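Local coordinates for GTP cyclohydrolase 1 type 2 homolog (Staphylococcus aureus subsp. aureus, PDB 3LNL), which is of unknown function but binds a dinuclear zinc centre and assembles into a toroid-shaped NIF3-family hexamer whose two entries are capped by PII-like domain trimers, at residues S25-G30 with M101-D106; L44-C49 with N63-H68. The protein carries 2 engineered substitutions. One frame throughout, in Å; residues are numbered along the deposited sequence.

Contact 1: S25-G30 with M101-D106; sequences SWDNVG and MHTNLD. With ZN (zinc ion), chain G.
Asp-27 carries its CG anti to the backbone N (chi1 -155°), and His-102 does the same (chi1 -167°), so carboxylate and imidazole meet across the gap between the loop 25-30 and the start of helix 103-106. Thr-103 holds OG1 in the crowded position between its N and carbonyl carbon (chi1 60°), beside its own N-H, and both donate to one carboxylate oxygen. OD2 of Asp-27 takes Thr-103 OG1 on its anti lone pair at 2.6 Å and Thr-103 N, nearly along the C-O axis, at 2.8 Å. The other oxygen, OD1, offers its syn lone pair to His-102 ND1 at 2.8 Å, in the imidazole plane, although the carboxylate is turned steeply against the ring. Asn-28 N adds a second donor to OD1 from above the carboxylate plane.

Apolar contacts flank this grip: Trp-26 CH2 lies 3.6 Å from Thr-103 CG2, and Val-29 CG1 crosses to His-102 CB at 3.7 Å. Four donors thus fix the carboxylate, which in turn sets the rotation of His-102. With its ND1-H directed at Asp-27, His-102 turns NE2 to water 1 at 2.7 Å, a water bound to the zinc that Asp-106 chelates through both carboxylate oxygens. His-102 is thus a second-shell residue of the zinc, and Asp-27 stands one step further out and orients it; the carboxylate charge probably makes the imidazole a better proton acceptor beside the metal-bound water.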
loop_
_atom_site.group_PDB
_atom_site.type_symbol
_atom_site.label_atom_id
_atom_site.label_comp_id
_atom_site.label_asym_id
_atom_site.label_seq_id
_atom_site.Cartn_x
_atom_site.Cartn_y
_atom_site.Cartn_z
ATOM N N SER B 25 6.731 -15.806 -7.743
ATOM C CA SER B 25 5.629 -15.191 -8.483
ATOM C C SER B 25 6.021 -13.906 -9.201
ATOM O O SER B 25 5.410 -13.561 -10.190
ATOM C CB SER B 25 4.461 -14.888 -7.536
ATOM O OG SER B 25 4.898 -13.942 -6.581
ATOM N N TRP B 26 7.075 -13.222 -8.750
ATOM C CA TRP B 26 7.617 -12.072 -9.486
ATOM C C TRP B 26 8.478 -12.453 -10.714
ATOM O O TRP B 26 8.850 -11.579 -11.466
ATOM C CB TRP B 26 8.457 -11.145 -8.569
ATOM C CG TRP B 26 9.499 -11.873 -7.784
ATOM C CD1 TRP B 26 9.403 -12.276 -6.477
ATOM C CD2 TRP B 26 10.792 -12.318 -8.253
ATOM N NE1 TRP B 26 10.556 -12.971 -6.114
ATOM C CE2 TRP B 26 11.421 -12.998 -7.174
ATOM C CE3 TRP B 26 11.464 -12.214 -9.456
ATOM C CZ2 TRP B 26 12.666 -13.575 -7.286
ATOM C CZ3 TRP B 26 12.731 -12.793 -9.564
ATOM C CH2 TRP B 26 13.315 -13.455 -8.473
ATOM N N ASP B 27 8.856 -13.730 -10.866
ATOM C CA ASP B 27 9.840 -14.120 -11.859
ATOM C C ASP B 27 9.171 -14.203 -13.248
ATOM O O ASP B 27 7.927 -14.122 -13.368
ATOM C CB ASP B 27 10.420 -15.478 -11.466
ATOM C CG ASP B 27 11.789 -15.732 -12.010
ATOM O OD1 ASP B 27 12.324 -14.934 -12.806
ATOM O OD2 ASP B 27 12.342 -16.813 -11.637
ATOM N N ASN B 28 9.996 -14.297 -14.277
ATOM C CA ASN B 28 9.537 -14.452 -15.641
ATOM C C ASN B 28 10.187 -15.679 -16.247
ATOM O O ASN B 28 11.341 -15.625 -16.682
ATOM C CB ASN B 28 9.857 -13.196 -16.420
ATOM C CG ASN B 28 9.096 -13.128 -17.736
ATOM O OD1 ASN B 28 7.991 -13.617 -17.819
ATOM N ND2 ASN B 28 9.715 -12.575 -18.774
ATOM N N VAL B 29 9.467 -16.805 -16.249
ATOM C CA VAL B 29 10.061 -18.098 -16.632
ATOM C C VAL B 29 9.317 -18.785 -17.749
ATOM O O VAL B 29 8.173 -18.422 -18.079
ATOM C CB VAL B 29 10.257 -19.067 -15.423
ATOM C CG1 VAL B 29 11.268 -18.486 -14.402
ATOM C CG2 VAL B 29 8.948 -19.405 -14.742
ATOM N N GLY B 30 9.976 -19.744 -18.383
ATOM C CA GLY B 30 9.358 -20.485 -19.452
ATOM C C GLY B 30 9.789 -20.006 -20.815
ATOM O O GLY B 30 10.895 -19.474 -20.981
ATOM N N MET B 101 14.862 -20.794 -17.414
ATOM C CA MET B 101 14.658 -21.636 -16.233
ATOM C C MET B 101 15.362 -20.923 -15.109
ATOM O O MET B 101 16.565 -21.188 -14.834
ATOM C CB MET B 101 15.220 -23.051 -16.499
ATOM C CG MET B 101 14.394 -23.844 -17.565
ATOM S SD MET B 101 15.167 -25.446 -17.815
ATOM C CE MET B 101 14.487 -26.352 -16.393
ATOM N N HIS B 102 14.616 -19.998 -14.465
ATOM C CA HIS B 102 15.216 -19.092 -13.520
ATOM C C HIS B 102 15.036 -19.571 -12.087
ATOM O O HIS B 102 15.648 -20.579 -11.726
ATOM C CB HIS B 102 14.758 -17.660 -13.723
ATOM C CG HIS B 102 15.578 -16.676 -12.966
ATOM N ND1 HIS B 102 15.048 -15.523 -12.417
ATOM C CD2 HIS B 102 16.889 -16.703 -12.617
ATOM C CE1 HIS B 102 16.015 -14.865 -11.783
ATOM N NE2 HIS B 102 17.137 -15.565 -11.876
ATOM N N THR B 103 14.167 -18.942 -11.285
ATOM C CA THR B 103 14.115 -19.329 -9.884
ATOM C C THR B 103 13.586 -20.772 -9.700
ATOM O O THR B 103 13.933 -21.378 -8.719
ATOM C CB THR B 103 13.384 -18.328 -8.977
ATOM O OG1 THR B 103 12.034 -18.161 -9.412
ATOM C CG2 THR B 103 14.128 -16.954 -8.936
ATOM N N ASN B 104 12.802 -21.340 -10.635
ATOM C CA ASN B 104 12.552 -22.800 -10.595
ATOM C C ASN B 104 13.819 -23.659 -10.540
ATOM O O ASN B 104 13.876 -24.673 -9.838
ATOM C CB ASN B 104 11.536 -23.309 -11.666
ATOM C CG ASN B 104 11.902 -22.909 -13.078
ATOM O OD1 ASN B 104 12.409 -21.792 -13.324
ATOM N ND2 ASN B 104 11.683 -23.841 -14.030
ATOM N N LEU B 105 14.865 -23.236 -11.221
ATOM C CA LEU B 105 16.132 -23.963 -11.141
ATOM C C LEU B 105 16.919 -23.626 -9.873
ATOM O O LEU B 105 17.655 -24.478 -9.395
ATOM C CB LEU B 105 16.970 -23.693 -12.396
ATOM C CG LEU B 105 18.139 -24.631 -12.644
ATOM C CD1 LEU B 105 17.660 -26.036 -13.067
ATOM C CD2 LEU B 105 19.030 -23.942 -13.734
ATOM N N ASP B 106 16.760 -22.407 -9.328
ATOM C CA ASP B 106 17.386 -22.036 -8.037
ATOM C C ASP B 106 16.874 -22.883 -6.883
ATOM O O ASP B 106 17.611 -23.110 -5.919
ATOM C CB ASP B 106 17.202 -20.540 -7.696
ATOM C CG ASP B 106 18.087 -19.641 -8.558
ATOM O OD1 ASP B 106 19.303 -19.982 -8.634
ATOM O OD2 ASP B 106 17.578 -18.621 -9.134
HETATM ZN ZN ZN G . 19.774 -18.072 -9.620
HETATM O O HOH W 1 19.319 -16.182 -10.383
HETATM O O HOH W 2 19.964 -16.767 -7.869
#

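Contact 2: L44-C49 with N63-H68; sequences LTALDC and NTIISH. With ZN (zinc ion), chain G.
Strands 43-46 and 64-67 are the two parallel strands of a right-handed beta-alpha-beta crossover through helix 51-60, next to each other in the mixed sheet of the N-terminal NIF3 domain. The axes of the short segments 44-46 and 64-67 come within 4.7 Å at their closest.

The backbone bonds come first. Leu-44 uses both its polar atoms, giving its N-H to Thr-64 O and accepting Ile-66 N on its O. Ala-46 N then reaches Ile-66 O at 3.0 Å, and Ala-46 O takes His-68 N at the same length. Leu-47 O adds only a weak second acceptor for His-68 N. The same Ala-46 O also receives a CA-H...O contact from Ser-67 CA, 3.1 Å away.

Apolar packing gathers on the face that carries Leu-44, Ala-46, Ile-65 and Ser-67, which helix 51-60 covers. Ile-65 spreads its branches there: CG2 turns to Ala-46 CB at 4.2 Å, while CD1, at the end of an extended chain (chi2 169°), touches Cys-49 SG at 4.0 Å. Cys-49 gets its sulphur to that place with SG anti to the backbone N (chi1 -176°), after the chain has left the strand and turned back beneath it. On the other face Thr-45 and Ile-66 meet helix 336-350, and Thr-45 OG1 bonds to Lys-337 O.

Metal binding occupies the C-terminal end of the pair. His-68 extends past Ser-67 with CG anti to its N (chi1 -177°), and Leu-47 lies alongside, pointing the same way, its CD1 in the plane of the imidazole at the ring edge. His-68 ND1 is held by Met-101 O, and His-68 NE2 binds the zinc at 2.2 Å.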
loop_
_atom_site.group_PDB
_atom_site.type_symbol
_atom_site.label_atom_id
_atom_site.label_comp_id
_atom_site.label_asym_id
_atom_site.label_seq_id
_atom_site.Cartn_x
_atom_site.Cartn_y
_atom_site.Cartn_z
ATOM N N LEU B 44 21.419 -25.076 -26.530
ATOM C CA LEU B 44 22.531 -24.409 -25.925
ATOM C C LEU B 44 22.110 -23.871 -24.602
ATOM O O LEU B 44 21.169 -23.051 -24.538
ATOM C CB LEU B 44 23.002 -23.252 -26.811
ATOM C CG LEU B 44 24.321 -22.571 -26.480
ATOM C CD1 LEU B 44 25.511 -23.573 -26.626
ATOM C CD2 LEU B 44 24.452 -21.336 -27.416
ATOM N N THR B 45 22.792 -24.302 -23.540
ATOM C CA THR B 45 22.563 -23.735 -22.195
ATOM C C THR B 45 23.456 -22.515 -21.882
ATOM O O THR B 45 24.584 -22.417 -22.367
ATOM C CB THR B 45 22.728 -24.798 -21.084
ATOM O OG1 THR B 45 24.122 -25.174 -20.963
ATOM C CG2 THR B 45 21.835 -26.035 -21.380
ATOM N N ALA B 46 22.906 -21.575 -21.096
ATOM C CA ALA B 46 23.542 -20.300 -20.875
ATOM C C ALA B 46 23.139 -19.777 -19.483
ATOM O O ALA B 46 22.078 -20.169 -18.975
ATOM C CB ALA B 46 23.112 -19.323 -21.964
ATOM N N LEU B 47 23.969 -18.907 -18.888
ATOM C CA LEU B 47 23.552 -18.196 -17.693
ATOM C C LEU B 47 22.732 -16.974 -18.114
ATOM O O LEU B 47 21.553 -16.812 -17.715
ATOM C CB LEU B 47 24.777 -17.790 -16.837
ATOM C CG LEU B 47 24.581 -16.855 -15.659
ATOM C CD1 LEU B 47 23.568 -17.503 -14.669
ATOM C CD2 LEU B 47 25.922 -16.505 -14.947
ATOM N N ASP B 48 23.354 -16.115 -18.913
ATOM C CA ASP B 48 22.757 -14.937 -19.478
ATOM C C ASP B 48 22.830 -15.123 -20.993
ATOM O O ASP B 48 23.903 -15.486 -21.528
ATOM C CB ASP B 48 23.555 -13.680 -19.126
ATOM C CG ASP B 48 23.326 -13.243 -17.671
ATOM O OD1 ASP B 48 22.186 -12.907 -17.353
ATOM O OD2 ASP B 48 24.290 -13.202 -16.899
ATOM N N CYS B 49 21.706 -14.833 -21.658
ATOM C CA CYS B 49 21.630 -14.924 -23.132
ATOM C C CYS B 49 22.107 -13.611 -23.736
ATOM O O CYS B 49 21.297 -12.725 -23.991
ATOM C CB CYS B 49 20.219 -15.181 -23.572
ATOM S SG CYS B 49 20.135 -15.423 -25.385
ATOM N N ASN B 63 18.623 -24.011 -32.521
ATOM C CA ASN B 63 17.550 -23.017 -32.547
ATOM C C ASN B 63 16.900 -22.821 -31.201
ATOM O O ASN B 63 15.881 -22.129 -31.115
ATOM C CB ASN B 63 16.509 -23.334 -33.632
ATOM C CG ASN B 63 15.633 -24.501 -33.256
ATOM O OD1 ASN B 63 15.956 -25.208 -32.323
ATOM N ND2 ASN B 63 14.527 -24.716 -33.980
ATOM N N THR B 64 17.502 -23.359 -30.141
ATOM C CA THR B 64 16.937 -23.249 -28.799
ATOM C C THR B 64 18.026 -22.938 -27.794
ATOM O O THR B 64 19.072 -23.646 -27.748
ATOM C CB THR B 64 16.207 -24.551 -28.401
ATOM O OG1 THR B 64 15.237 -24.848 -29.405
ATOM C CG2 THR B 64 15.508 -24.454 -27.002
ATOM N N ILE B 65 17.780 -21.883 -26.997
ATOM C CA ILE B 65 18.656 -21.491 -25.920
ATOM C C ILE B 65 17.843 -21.603 -24.662
ATOM O O ILE B 65 16.719 -21.092 -24.609
ATOM C CB ILE B 65 19.244 -20.059 -26.088
ATOM C CG1 ILE B 65 20.068 -20.015 -27.387
ATOM C CG2 ILE B 65 20.108 -19.588 -24.832
ATOM C CD1 ILE B 65 20.504 -18.612 -27.852
ATOM N N ILE B 66 18.405 -22.293 -23.661
ATOM C CA ILE B 66 17.867 -22.262 -22.315
ATOM C C ILE B 66 18.840 -21.488 -21.388
ATOM O O ILE B 66 19.972 -21.929 -21.142
ATOM C CB ILE B 66 17.678 -23.666 -21.727
ATOM C CG1 ILE B 66 16.760 -24.523 -22.589
ATOM C CG2 ILE B 66 17.039 -23.515 -20.267
ATOM C CD1 ILE B 66 16.646 -25.991 -22.132
ATOM N N SER B 67 18.395 -20.345 -20.875
ATOM C CA SER B 67 19.204 -19.551 -19.983
ATOM C C SER B 67 18.651 -19.666 -18.571
ATOM O O SER B 67 17.499 -20.065 -18.383
ATOM C CB SER B 67 19.244 -18.069 -20.431
ATOM O OG SER B 67 17.979 -17.421 -20.204
ATOM N N HIS B 68 19.493 -19.352 -17.587
ATOM C CA HIS B 68 19.038 -19.224 -16.226
ATOM C C HIS B 68 18.349 -17.867 -16.047
ATOM O O HIS B 68 17.177 -17.796 -15.682
ATOM C CB HIS B 68 20.192 -19.363 -15.242
ATOM C CG HIS B 68 19.778 -19.306 -13.812
ATOM N ND1 HIS B 68 18.684 -19.981 -13.324
ATOM C CD2 HIS B 68 20.312 -18.650 -12.758
ATOM C CE1 HIS B 68 18.602 -19.792 -12.019
ATOM N NE2 HIS B 68 19.505 -18.891 -11.664
HETATM ZN ZN ZN G . 19.774 -18.072 -9.620
HETATM O O HOH W 1 19.319 -16.182 -10.383
HETATM O O HOH W 2 19.964 -16.767 -7.869
#

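In the fold
From the N terminus, the chain passes helix 7-17 and enters the loop 25-30, the first half of contact 1, before strand 30-32. It then runs through strand 43-46, helix 51-60 and strand 64-67, where contact 2 closes a short loop of 13 residues. Only after helix 83-93 and strand 97-100 does 101-106 return to the early loop, so contact 1 closes a longer loop that encloses contact 2 entirely. The backbone N of Met-101 bonds to Ser-67 O, which ties the contacts together. Contact 2 belongs to the sheet; contact 1 joins the loop before edge strand 30-32 to the turn and short helix 103-106 that follow strand 97-100. Asp-106, His-68 and Glu-333 hold one zinc.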